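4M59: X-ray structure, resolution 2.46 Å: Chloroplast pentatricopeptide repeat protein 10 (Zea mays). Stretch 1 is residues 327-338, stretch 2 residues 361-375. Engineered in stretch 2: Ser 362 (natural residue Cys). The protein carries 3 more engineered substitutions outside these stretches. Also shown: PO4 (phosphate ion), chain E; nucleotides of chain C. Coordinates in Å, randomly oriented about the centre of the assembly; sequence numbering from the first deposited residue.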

ATOM      1  N   LEU A 327      -4.964   5.694 -15.041  1.00 73.48           N
ATOM      2  CA  LEU A 327      -4.628   4.626 -15.951  1.00 74.17           C
ATOM      3  C   LEU A 327      -3.243   4.108 -15.665  1.00 73.93           C
ATOM      4  O   LEU A 327      -2.908   2.992 -16.017  1.00 74.81           O
ATOM      5  N   GLY A 328      -2.436   4.942 -15.032  1.00 71.42           N
ATOM      6  CA  GLY A 328      -1.057   4.606 -14.788  1.00 70.97           C
ATOM      7  C   GLY A 328      -0.953   3.406 -13.900  1.00 72.60           C
ATOM      8  O   GLY A 328      -0.289   2.435 -14.216  1.00 72.88           O
ATOM      9  N   LYS A 329      -1.705   3.465 -12.833  1.00 77.49           N
ATOM     10  CA  LYS A 329      -1.661   2.452 -11.834  1.00 79.65           C
ATOM     11  C   LYS A 329      -2.175   1.167 -12.339  1.00 81.74           C
ATOM     12  O   LYS A 329      -1.970   0.149 -11.742  1.00 83.86           O
ATOM     13  N   LYS A 330      -2.898   1.222 -13.451  1.00 77.37           N
ATOM     14  CA  LYS A 330      -3.418   0.021 -14.094  1.00 79.39           C
ATOM     15  C   LYS A 330      -2.525  -0.305 -15.277  1.00 77.43           C
ATOM     16  O   LYS A 330      -2.672  -1.340 -15.923  1.00 78.28           O
ATOM     17  N   SER A 331      -1.591   0.599 -15.544  1.00 78.04           N
ATOM     18  CA  SER A 331      -0.636   0.431 -16.617  1.00 76.32           C
ATOM     19  C   SER A 331      -1.326   0.145 -17.923  1.00 76.49           C
ATOM     20  O   SER A 331      -0.914  -0.719 -18.675  1.00 76.29           O
ATOM     21  N   ARG A 332      -2.391   0.877 -18.194  1.00 84.13           N
ATOM     22  CA  ARG A 332      -3.136   0.657 -19.417  1.00 84.60           C
ATOM     23  C   ARG A 332      -2.480   1.408 -20.546  1.00 82.47           C
ATOM     24  O   ARG A 332      -2.979   2.422 -21.003  1.00 81.68           O
ATOM     25  N   PHE A 333      -1.337   0.894 -20.989  1.00 77.26           N
ATOM     26  CA  PHE A 333      -0.493   1.559 -21.974  1.00 75.63           C
ATOM     27  C   PHE A 333      -1.218   2.086 -23.213  1.00 75.32           C
ATOM     28  O   PHE A 333      -1.194   3.285 -23.489  1.00 74.15           O
ATOM     29  N   THR A 334      -1.845   1.191 -23.972  1.00 74.01           N
ATOM     30  CA  THR A 334      -2.406   1.569 -25.254  1.00 73.68           C
ATOM     31  C   THR A 334      -3.393   2.711 -25.169  1.00 73.23           C
ATOM     32  O   THR A 334      -3.373   3.613 -25.987  1.00 71.66           O
ATOM     33  N   VAL A 335      -4.254   2.669 -24.164  1.00 69.26           N
ATOM     34  CA  VAL A 335      -5.240   3.717 -23.951  1.00 68.64           C
ATOM     35  C   VAL A 335      -4.587   5.000 -23.461  1.00 66.60           C
ATOM     36  O   VAL A 335      -5.002   6.093 -23.815  1.00 65.16           O
ATOM     37  N   MET A 336      -3.549   4.862 -22.653  1.00 63.41           N
ATOM     38  CA  MET A 336      -2.781   6.010 -22.233  1.00 62.09           C
ATOM     39  C   MET A 336      -2.218   6.723 -23.446  1.00 60.67           C
ATOM     40  O   MET A 336      -2.239   7.936 -23.532  1.00 59.68           O
ATOM     41  N   LEU A 337      -1.736   5.956 -24.404  1.00 58.90           N
ATOM     42  CA  LEU A 337      -1.162   6.531 -25.605  1.00 57.62           C
ATOM     43  C   LEU A 337      -2.195   7.162 -26.507  1.00 56.61           C
ATOM     44  O   LEU A 337      -1.960   8.220 -27.057  1.00 55.31           O
ATOM     45  N   GLU A 338      -3.326   6.492 -26.669  1.00 70.28           N
ATOM     46  CA  GLU A 338      -4.453   7.043 -27.395  1.00 69.47           C
ATOM     47  C   GLU A 338      -4.759   8.394 -26.806  1.00 68.35           C
ATOM     48  O   GLU A 338      -4.952   9.366 -27.511  1.00 66.89           O
ATOM     49  N   VAL A 361       4.493   4.803 -14.726  1.00 70.77           N
ATOM     50  CA  VAL A 361       3.601   3.666 -14.907  1.00 71.28           C
ATOM     51  C   VAL A 361       4.047   2.440 -14.122  1.00 72.26           C
ATOM     52  O   VAL A 361       5.213   2.310 -13.753  1.00 72.28           O
ATOM     53  N   SER A 362       3.101   1.543 -13.870  0.60 69.53           N
ATOM     54  CA  SER A 362       3.367   0.326 -13.115  0.60 71.29           C
ATOM     55  C   SER A 362       4.043  -0.725 -13.986  0.60 71.22           C
ATOM     56  O   SER A 362       3.547  -1.066 -15.058  0.60 70.78           O
ATOM     57  N   GLY A 363       5.173  -1.237 -13.515  1.00 83.93           N
ATOM     58  CA  GLY A 363       5.905  -2.261 -14.234  1.00 84.13           C
ATOM     59  C   GLY A 363       4.989  -3.344 -14.766  1.00 85.10           C
ATOM     60  O   GLY A 363       3.969  -3.665 -14.152  1.00 86.78           O
ATOM     61  N   LYS A 364       5.346  -3.907 -15.914  1.00 76.49           N
ATOM     62  CA  LYS A 364       4.534  -4.943 -16.539  1.00 77.23           C
ATOM     63  C   LYS A 364       5.150  -5.410 -17.854  1.00 76.07           C
ATOM     64  O   LYS A 364       6.288  -5.073 -18.172  1.00 75.17           O
ATOM     65  N   ARG A 365       4.388  -6.193 -18.608  1.00 76.64           N
ATOM     66  CA  ARG A 365       4.856  -6.729 -19.880  1.00 75.76           C
ATOM     67  C   ARG A 365       4.617  -5.737 -21.011  1.00 74.03           C
ATOM     68  O   ARG A 365       3.533  -5.175 -21.134  1.00 73.96           O
ATOM     69  N   GLY A 366       5.638  -5.534 -21.840  1.00 57.72           N
ATOM     70  CA  GLY A 366       5.536  -4.632 -22.968  1.00 56.58           C
ATOM     71  C   GLY A 366       5.664  -3.173 -22.576  1.00 55.99           C
ATOM     72  O   GLY A 366       5.273  -2.282 -23.327  1.00 55.46           O
ATOM     73  N   MET A 367       6.220  -2.931 -21.393  1.00 57.87           N
ATOM     74  CA  MET A 367       6.387  -1.572 -20.894  1.00 57.46           C
ATOM     75  C   MET A 367       7.523  -0.847 -21.603  1.00 57.11           C
ATOM     76  O   MET A 367       7.486   0.370 -21.770  1.00 56.87           O
ATOM     77  N   GLU A 368       8.534  -1.601 -22.019  1.00 70.93           N
ATOM     78  CA  GLU A 368       9.699  -1.022 -22.677  1.00 71.15           C
ATOM     79  C   GLU A 368       9.330  -0.285 -23.959  1.00 70.66           C
ATOM     80  O   GLU A 368       9.880   0.776 -24.251  1.00 70.94           O
ATOM     81  N   ASP A 369       8.404  -0.849 -24.725  1.00 59.90           N
ATOM     82  CA  ASP A 369       8.003  -0.253 -25.975  1.00 59.42           C
ATOM     83  C   ASP A 369       7.149   0.948 -25.712  1.00 59.15           C
ATOM     84  O   ASP A 369       7.151   1.901 -26.469  1.00 58.77           O
ATOM     85  N   TYR A 370       6.414   0.898 -24.618  1.00 50.38           N
ATOM     86  CA  TYR A 370       5.578   2.000 -24.216  1.00 50.24           C
ATOM     87  C   TYR A 370       6.435   3.203 -23.940  1.00 50.41           C
ATOM     88  O   TYR A 370       6.233   4.252 -24.510  1.00 50.07           O
ATOM     89  N   VAL A 371       7.418   3.027 -23.075  1.00 48.61           N
ATOM     90  CA  VAL A 371       8.325   4.093 -22.721  1.00 49.37           C
ATOM     91  C   VAL A 371       9.020   4.654 -23.935  1.00 49.55           C
ATOM     92  O   VAL A 371       9.248   5.844 -24.034  1.00 49.98           O
ATOM     93  N   THR A 372       9.350   3.787 -24.869  1.00 49.83           N
ATOM     94  CA  THR A 372       9.960   4.232 -26.093  1.00 49.57           C
ATOM     95  C   THR A 372       8.960   5.049 -26.862  1.00 48.34           C
ATOM     96  O   THR A 372       9.306   6.032 -27.487  1.00 47.99           O
ATOM     97  N   ARG A 373       7.700   4.649 -26.796  1.00 62.81           N
ATOM     98  CA  ARG A 373       6.662   5.331 -27.544  1.00 61.63           C
ATOM     99  C   ARG A 373       6.321   6.666 -26.929  1.00 61.66           C
ATOM    100  O   ARG A 373       5.818   7.544 -27.602  1.00 60.67           O
ATOM    101  N   VAL A 374       6.597   6.809 -25.644  1.00 46.19           N
ATOM    102  CA  VAL A 374       6.387   8.053 -24.933  1.00 46.64           C
ATOM    103  C   VAL A 374       7.535   8.985 -25.183  1.00 47.52           C
ATOM    104  O   VAL A 374       7.356  10.150 -25.490  1.00 47.44           O
ATOM    105  N   LEU A 375       8.732   8.449 -25.053  1.00 52.97           N
ATOM    106  CA  LEU A 375       9.946   9.183 -25.293  1.00 54.22           C
ATOM    107  C   LEU A 375      10.007   9.682 -26.722  1.00 52.83           C
ATOM    108  O   LEU A 375      10.553  10.727 -27.003  1.00 53.51           O
TER

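The contact between the two stretches, which buries 600 Å² in all, centres on Phe 333 and Tyr 370. Helices 333-338 and 367-375 run nearly parallel, at 9°, with their axes 10.8 Å apart at closest approach. Tyr 370 points toward the first stretch with chi1 in t, whereas Phe 333 leaves its backbone sideways with chi1 in m. The rings form an offset stack, with centroids 4.6 Å apart and planes inclined by 28°, and Phe 333 CB lies 3.5 Å from Tyr 370 CD1.

Further neighbours of the phenylalanine ring lie in the second stretch ahead of Tyr 370. Val 361 (chi1 p) sets its CG2 at the ring edge, a tight 3.2 Å from Phe 333 CE1, and the carbonyl oxygen of Arg 365 also lies near the ring plane, 3.7 Å from Phe 333 CE2. Met 367 contributes mainly the base of its side chain, its CB 3.8 Å from Phe 333 CZ; all three of its chi angles are t, and the extended chain leads away from the contact.

One turn further along the first helix, Met 336 and Leu 337 both point toward the second stretch. Met 336, an m, t, p rotamer, bridges Val 361 and Tyr 370: its SD is 4.3 Å from Val 361 CG2, and its CE comes within 3.2 Å of Tyr 370 OH, a hydroxyl hydrogen-bonded elsewhere in the structure. Leu 337 (m, t) packs its CG 4.1 Å from Tyr 370 CD1 and its CD2 4.3 Å from Val 374 CG2, while its CD1 meets the aliphatic Arg 373 CG at 4.0 Å. Beyond that atom the arginine turns away, Arg 373 NH2 forming a salt bridge to Asp 369 OD1 (2.6 Å) and a weak hydrogen bond to O1 of the phosphate ion (3.0 Å).

At the other end, the contact becomes polar around the turn of Gly 328 to Ser 331. The engineered Ser 362 points inward, its chi1 of -10° between wells, and its OG donates a 2.6 Å hydrogen bond to Gly 328 O. Ser 331 (chi1 p) also points inward, but its OG donates a very short 2.5 Å bond to Lys 330 O within its own stretch; the same OG lies 3.0 Å from Lys 364 CE. Lys 364 thus closes this edge with its aliphatic chain, its NZ being 5.9 Å from the Phe 333 ring centroid, at most a weak cation-pi attraction. U8 of chain C lies against the backbone here, its O2' an unusually short 2.4 Å from Gly 363 CA and its C4 3.6 Å from Lys 364 CA.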

ATOM      1  CB  LEU A 327      -4.674   5.138 -17.372  1.00 71.90           C
ATOM      2  CG  LEU A 327      -5.998   5.717 -17.810  1.00 71.71           C
ATOM      3  CD1 LEU A 327      -5.842   6.330 -19.155  1.00 70.10           C
ATOM      4  CD2 LEU A 327      -6.994   4.617 -17.858  1.00 74.04           C
ATOM      5  CB  LYS A 329      -2.488   2.881 -10.668  1.00 89.43           C
ATOM      6  CG  LYS A 329      -1.859   3.952  -9.901  1.00 87.88           C
ATOM      7  CD  LYS A 329      -2.864   4.957  -9.470  1.00 87.53           C
ATOM      8  CE  LYS A 329      -2.238   5.952  -8.553  1.00 86.51           C
ATOM      9  NZ  LYS A 329      -0.798   6.171  -8.813  1.00 85.25           N
ATOM     10  CB  LYS A 330      -4.857   0.240 -14.557  1.00 94.94           C
ATOM     11  CG  LYS A 330      -5.905  -0.299 -13.600  1.00 98.56           C
ATOM     12  CD  LYS A 330      -5.513  -0.056 -12.152  1.00 98.90           C
ATOM     13  CE  LYS A 330      -6.144  -1.083 -11.227  1.00103.28           C
ATOM     14  NZ  LYS A 330      -7.535  -0.712 -10.854  1.00104.43           N
ATOM     15  CB  SER A 331       0.314  -0.708 -16.301  1.00 84.11           C
ATOM     16  OG  SER A 331      -0.352  -1.938 -16.450  1.00 85.93           O
ATOM     17  CB  ARG A 332      -4.603   1.052 -19.238  1.00 89.08           C
ATOM     18  CG  ARG A 332      -5.431  -0.028 -18.532  1.00 92.30           C
ATOM     19  CD  ARG A 332      -6.541   0.540 -17.671  0.62 93.71           C
ATOM     20  NE  ARG A 332      -7.794   0.748 -18.391  0.57 94.66           N
ATOM     21  CZ  ARG A 332      -8.889   0.024 -18.214  1.00 98.02           C
ATOM     22  NH1 ARG A 332      -9.981   0.292 -18.912  0.53 98.35           N
ATOM     23  NH2 ARG A 332      -8.896  -0.966 -17.341  1.00101.01           N
ATOM     24  CB  PHE A 333       0.654   0.640 -22.397  1.00 71.76           C
ATOM     25  CG  PHE A 333       1.428   0.072 -21.243  1.00 71.90           C
ATOM     26  CD1 PHE A 333       1.594   0.804 -20.080  1.00 71.83           C
ATOM     27  CD2 PHE A 333       1.987  -1.191 -21.321  1.00 72.14           C
ATOM     28  CE1 PHE A 333       2.304   0.286 -19.017  1.00 72.10           C
ATOM     29  CE2 PHE A 333       2.701  -1.716 -20.260  1.00 72.42           C
ATOM     30  CZ  PHE A 333       2.858  -0.976 -19.104  1.00 72.48           C
ATOM     31  CB  THR A 334      -3.069   0.382 -25.903  1.00 82.91           C
ATOM     32  OG1 THR A 334      -2.101  -0.657 -26.060  1.00 82.64           O
ATOM     33  CG2 THR A 334      -3.588   0.752 -27.249  1.00 82.60           C
ATOM     34  CB  VAL A 335      -6.322   3.252 -22.963  1.00 70.43           C
ATOM     35  CG1 VAL A 335      -6.900   4.408 -22.209  1.00 69.28           C
ATOM     36  CG2 VAL A 335      -7.411   2.517 -23.692  1.00 72.51           C
ATOM     37  CB  MET A 336      -1.670   5.578 -21.289  1.00 63.35           C
ATOM     38  CG  MET A 336      -2.157   5.106 -19.950  1.00 64.53           C
ATOM     39  SD  MET A 336      -0.896   4.447 -18.883  1.00 64.90           S
ATOM     40  CE  MET A 336      -0.191   5.946 -18.271  1.00 63.93           C
ATOM     41  CB  LEU A 337      -0.393   5.469 -26.373  1.00 53.49           C
ATOM     42  CG  LEU A 337       0.900   5.024 -25.727  1.00 53.98           C
ATOM     43  CD1 LEU A 337       1.520   3.963 -26.554  1.00 54.22           C
ATOM     44  CD2 LEU A 337       1.809   6.190 -25.643  1.00 53.34           C
ATOM     45  CB  GLU A 338      -5.689   6.167 -27.231  1.00 79.31           C
ATOM     46  CG  GLU A 338      -5.622   4.799 -27.873  1.00 81.08           C
ATOM     47  CD  GLU A 338      -6.844   3.936 -27.574  1.00 83.64           C
ATOM     48  OE1 GLU A 338      -7.706   4.356 -26.786  1.00 83.91           O
ATOM     49  OE2 GLU A 338      -6.946   2.830 -28.132  1.00 85.61           O
ATOM     50  CB  VAL A 361       3.447   3.301 -16.394  1.00 66.51           C
ATOM     51  CG1 VAL A 361       4.683   2.577 -16.901  1.00 66.34           C
ATOM     52  CG2 VAL A 361       2.196   2.461 -16.609  1.00 67.33           C
ATOM     53  CB  SER A 362       2.071  -0.226 -12.534  0.60 88.14           C
ATOM     54  OG  SER A 362       1.010   0.699 -12.699  0.60 87.65           O
ATOM     55  CB  LYS A 364       3.111  -4.434 -16.775  1.00 81.57           C
ATOM     56  CG  LYS A 364       2.108  -5.523 -17.114  1.00 83.03           C
ATOM     57  CD  LYS A 364       1.087  -5.033 -18.123  1.00 82.23           C
ATOM     58  CE  LYS A 364      -0.267  -4.806 -17.472  1.00 84.06           C
ATOM     59  NZ  LYS A 364      -1.378  -4.905 -18.461  1.00 84.38           N
ATOM     60  CB  ARG A 365       4.153  -8.049 -20.188  1.00 72.44           C
ATOM     61  CG  ARG A 365       4.944  -8.983 -21.090  1.00 72.27           C
ATOM     62  CD  ARG A 365       4.033  -9.705 -22.061  1.00 72.31           C
ATOM     63  NE  ARG A 365       3.827 -11.099 -21.686  1.00 74.12           N
ATOM     64  CZ  ARG A 365       4.179 -12.134 -22.438  1.00 74.33           C
ATOM     65  NH1 ARG A 365       4.756 -11.933 -23.613  1.00 72.89           N
ATOM     66  NH2 ARG A 365       3.952 -13.370 -22.016  1.00 76.17           N
ATOM     67  CB  MET A 367       6.638  -1.588 -19.385  1.00 58.41           C
ATOM     68  CG  MET A 367       7.163  -0.273 -18.829  1.00 58.08           C
ATOM     69  SD  MET A 367       7.267  -0.257 -17.033  1.00 58.92           S
ATOM     70  CE  MET A 367       8.085   1.311 -16.759  1.00 58.46           C
ATOM     71  CB  GLU A 368      10.734  -2.103 -22.976  1.00 72.84           C
ATOM     72  CG  GLU A 368      11.854  -1.642 -23.894  1.00 73.32           C
ATOM     73  CD  GLU A 368      12.806  -2.764 -24.259  1.00 74.04           C
ATOM     74  OE1 GLU A 368      13.701  -2.532 -25.097  1.00 74.50           O
ATOM     75  OE2 GLU A 368      12.662  -3.873 -23.708  1.00 74.33           O
ATOM     76  CB  ASP A 369       7.226  -1.259 -26.797  1.00 62.77           C
ATOM     77  CG  ASP A 369       6.987  -0.794 -28.182  1.00 62.27           C
ATOM     78  OD1 ASP A 369       7.898  -0.202 -28.764  1.00 62.04           O
ATOM     79  OD2 ASP A 369       5.880  -1.011 -28.691  1.00 62.20           O
ATOM     80  CB  TYR A 370       4.786   1.605 -22.986  1.00 51.99           C
ATOM     81  CG  TYR A 370       4.154   2.732 -22.217  1.00 51.98           C
ATOM     82  CD1 TYR A 370       2.954   3.279 -22.595  1.00 51.85           C
ATOM     83  CD2 TYR A 370       4.747   3.213 -21.081  1.00 52.18           C
ATOM     84  CE1 TYR A 370       2.388   4.282 -21.875  1.00 51.80           C
ATOM     85  CE2 TYR A 370       4.183   4.212 -20.368  1.00 52.19           C
ATOM     86  CZ  TYR A 370       3.013   4.741 -20.761  1.00 51.98           C
ATOM     87  OH  TYR A 370       2.483   5.742 -20.018  1.00 51.98           O
ATOM     88  CB  VAL A 371       9.372   3.587 -21.747  1.00 53.77           C
ATOM     89  CG1 VAL A 371      10.271   4.707 -21.315  1.00 55.06           C
ATOM     90  CG2 VAL A 371       8.704   2.986 -20.555  1.00 53.27           C
ATOM     91  CB  THR A 372      10.408   3.054 -26.927  1.00 49.16           C
ATOM     92  OG1 THR A 372      11.268   2.224 -26.149  1.00 50.23           O
ATOM     93  CG2 THR A 372      11.169   3.531 -28.114  1.00 48.73           C
ATOM     94  CB  ARG A 373       5.421   4.458 -27.645  1.00 65.10           C
ATOM     95  CG  ARG A 373       4.695   4.601 -28.944  1.00 64.05           C
ATOM     96  CD  ARG A 373       5.622   4.326 -30.104  1.00 63.59           C
ATOM     97  NE  ARG A 373       5.946   2.915 -30.283  1.00 64.34           N
ATOM     98  CZ  ARG A 373       7.116   2.471 -30.730  1.00 64.46           C
ATOM     99  NH1 ARG A 373       8.088   3.316 -31.023  1.00 64.01           N
ATOM    100  NH2 ARG A 373       7.322   1.179 -30.868  1.00 65.10           N
ATOM    101  CB  VAL A 374       6.325   7.814 -23.435  1.00 47.58           C
ATOM    102  CG1 VAL A 374       6.329   9.108 -22.706  1.00 48.41           C
ATOM    103  CG2 VAL A 374       5.106   7.038 -23.079  1.00 46.90           C
ATOM    104  CB  LEU A 375      11.109   8.265 -24.998  1.00 53.21           C
ATOM    105  CG  LEU A 375      12.536   8.694 -25.263  1.00 54.72           C
ATOM    106  CD1 LEU A 375      12.798  10.025 -24.665  1.00 56.60           C
ATOM    107  CD2 LEU A 375      13.413   7.665 -24.632  1.00 55.96           C
TER
HETATM  108  P   PO4 E 801       9.105  -2.410 -32.792  1.00 82.86           P
HETATM  109  O1  PO4 E 801       8.398  -1.103 -32.523  1.00 82.86           O
HETATM  110  O2  PO4 E 801       8.378  -3.529 -32.086  1.00 82.86           O
HETATM  111  O3  PO4 E 801       9.120  -2.677 -34.278  1.00 82.86           O
HETATM  112  O4  PO4 E 801      10.523  -2.330 -32.281  1.00 82.86           O
ATOM    113  P     U C   8       3.196  -5.084  -7.574  0.69131.55           P
ATOM    114  OP1   U C   8       3.612  -4.437  -6.304  0.69131.55           O
ATOM    115  OP2   U C   8       2.010  -4.572  -8.305  0.69131.55           O
ATOM    116  O5'   U C   8       4.446  -5.081  -8.560  0.69131.55           O
ATOM    117  C5'   U C   8       5.771  -5.350  -8.068  0.69131.55           C
ATOM    118  C4'   U C   8       6.804  -4.733  -8.981  0.69131.55           C
ATOM    119  O4'   U C   8       7.035  -5.618 -10.109  0.69131.55           O
ATOM    120  C3'   U C   8       6.440  -3.369  -9.561  0.69131.55           C
ATOM    121  O3'   U C   8       7.548  -2.477  -9.526  0.69131.55           O
ATOM    122  C2'   U C   8       5.984  -3.693 -10.981  0.69131.55           C
ATOM    123  O2'   U C   8       6.248  -2.645 -11.892  0.69131.55           O
ATOM    124  C1'   U C   8       6.836  -4.915 -11.317  0.69131.55           C
ATOM    125  N1    U C   8       6.181  -5.825 -12.268  0.69130.38           N
ATOM    126  C2    U C   8       6.945  -6.344 -13.295  0.69130.38           C
ATOM    127  O2    U C   8       8.125  -6.079 -13.440  0.69130.38           O
ATOM    128  N3    U C   8       6.271  -7.185 -14.144  0.69130.38           N
ATOM    129  C4    U C   8       4.945  -7.555 -14.077  0.69130.38           C
ATOM    130  O4    U C   8       4.485  -8.325 -14.922  0.69130.38           O
ATOM    131  C5    U C   8       4.222  -6.977 -12.986  0.69130.38           C
ATOM    132  C6    U C   8       4.850  -6.152 -12.140  0.69130.38           C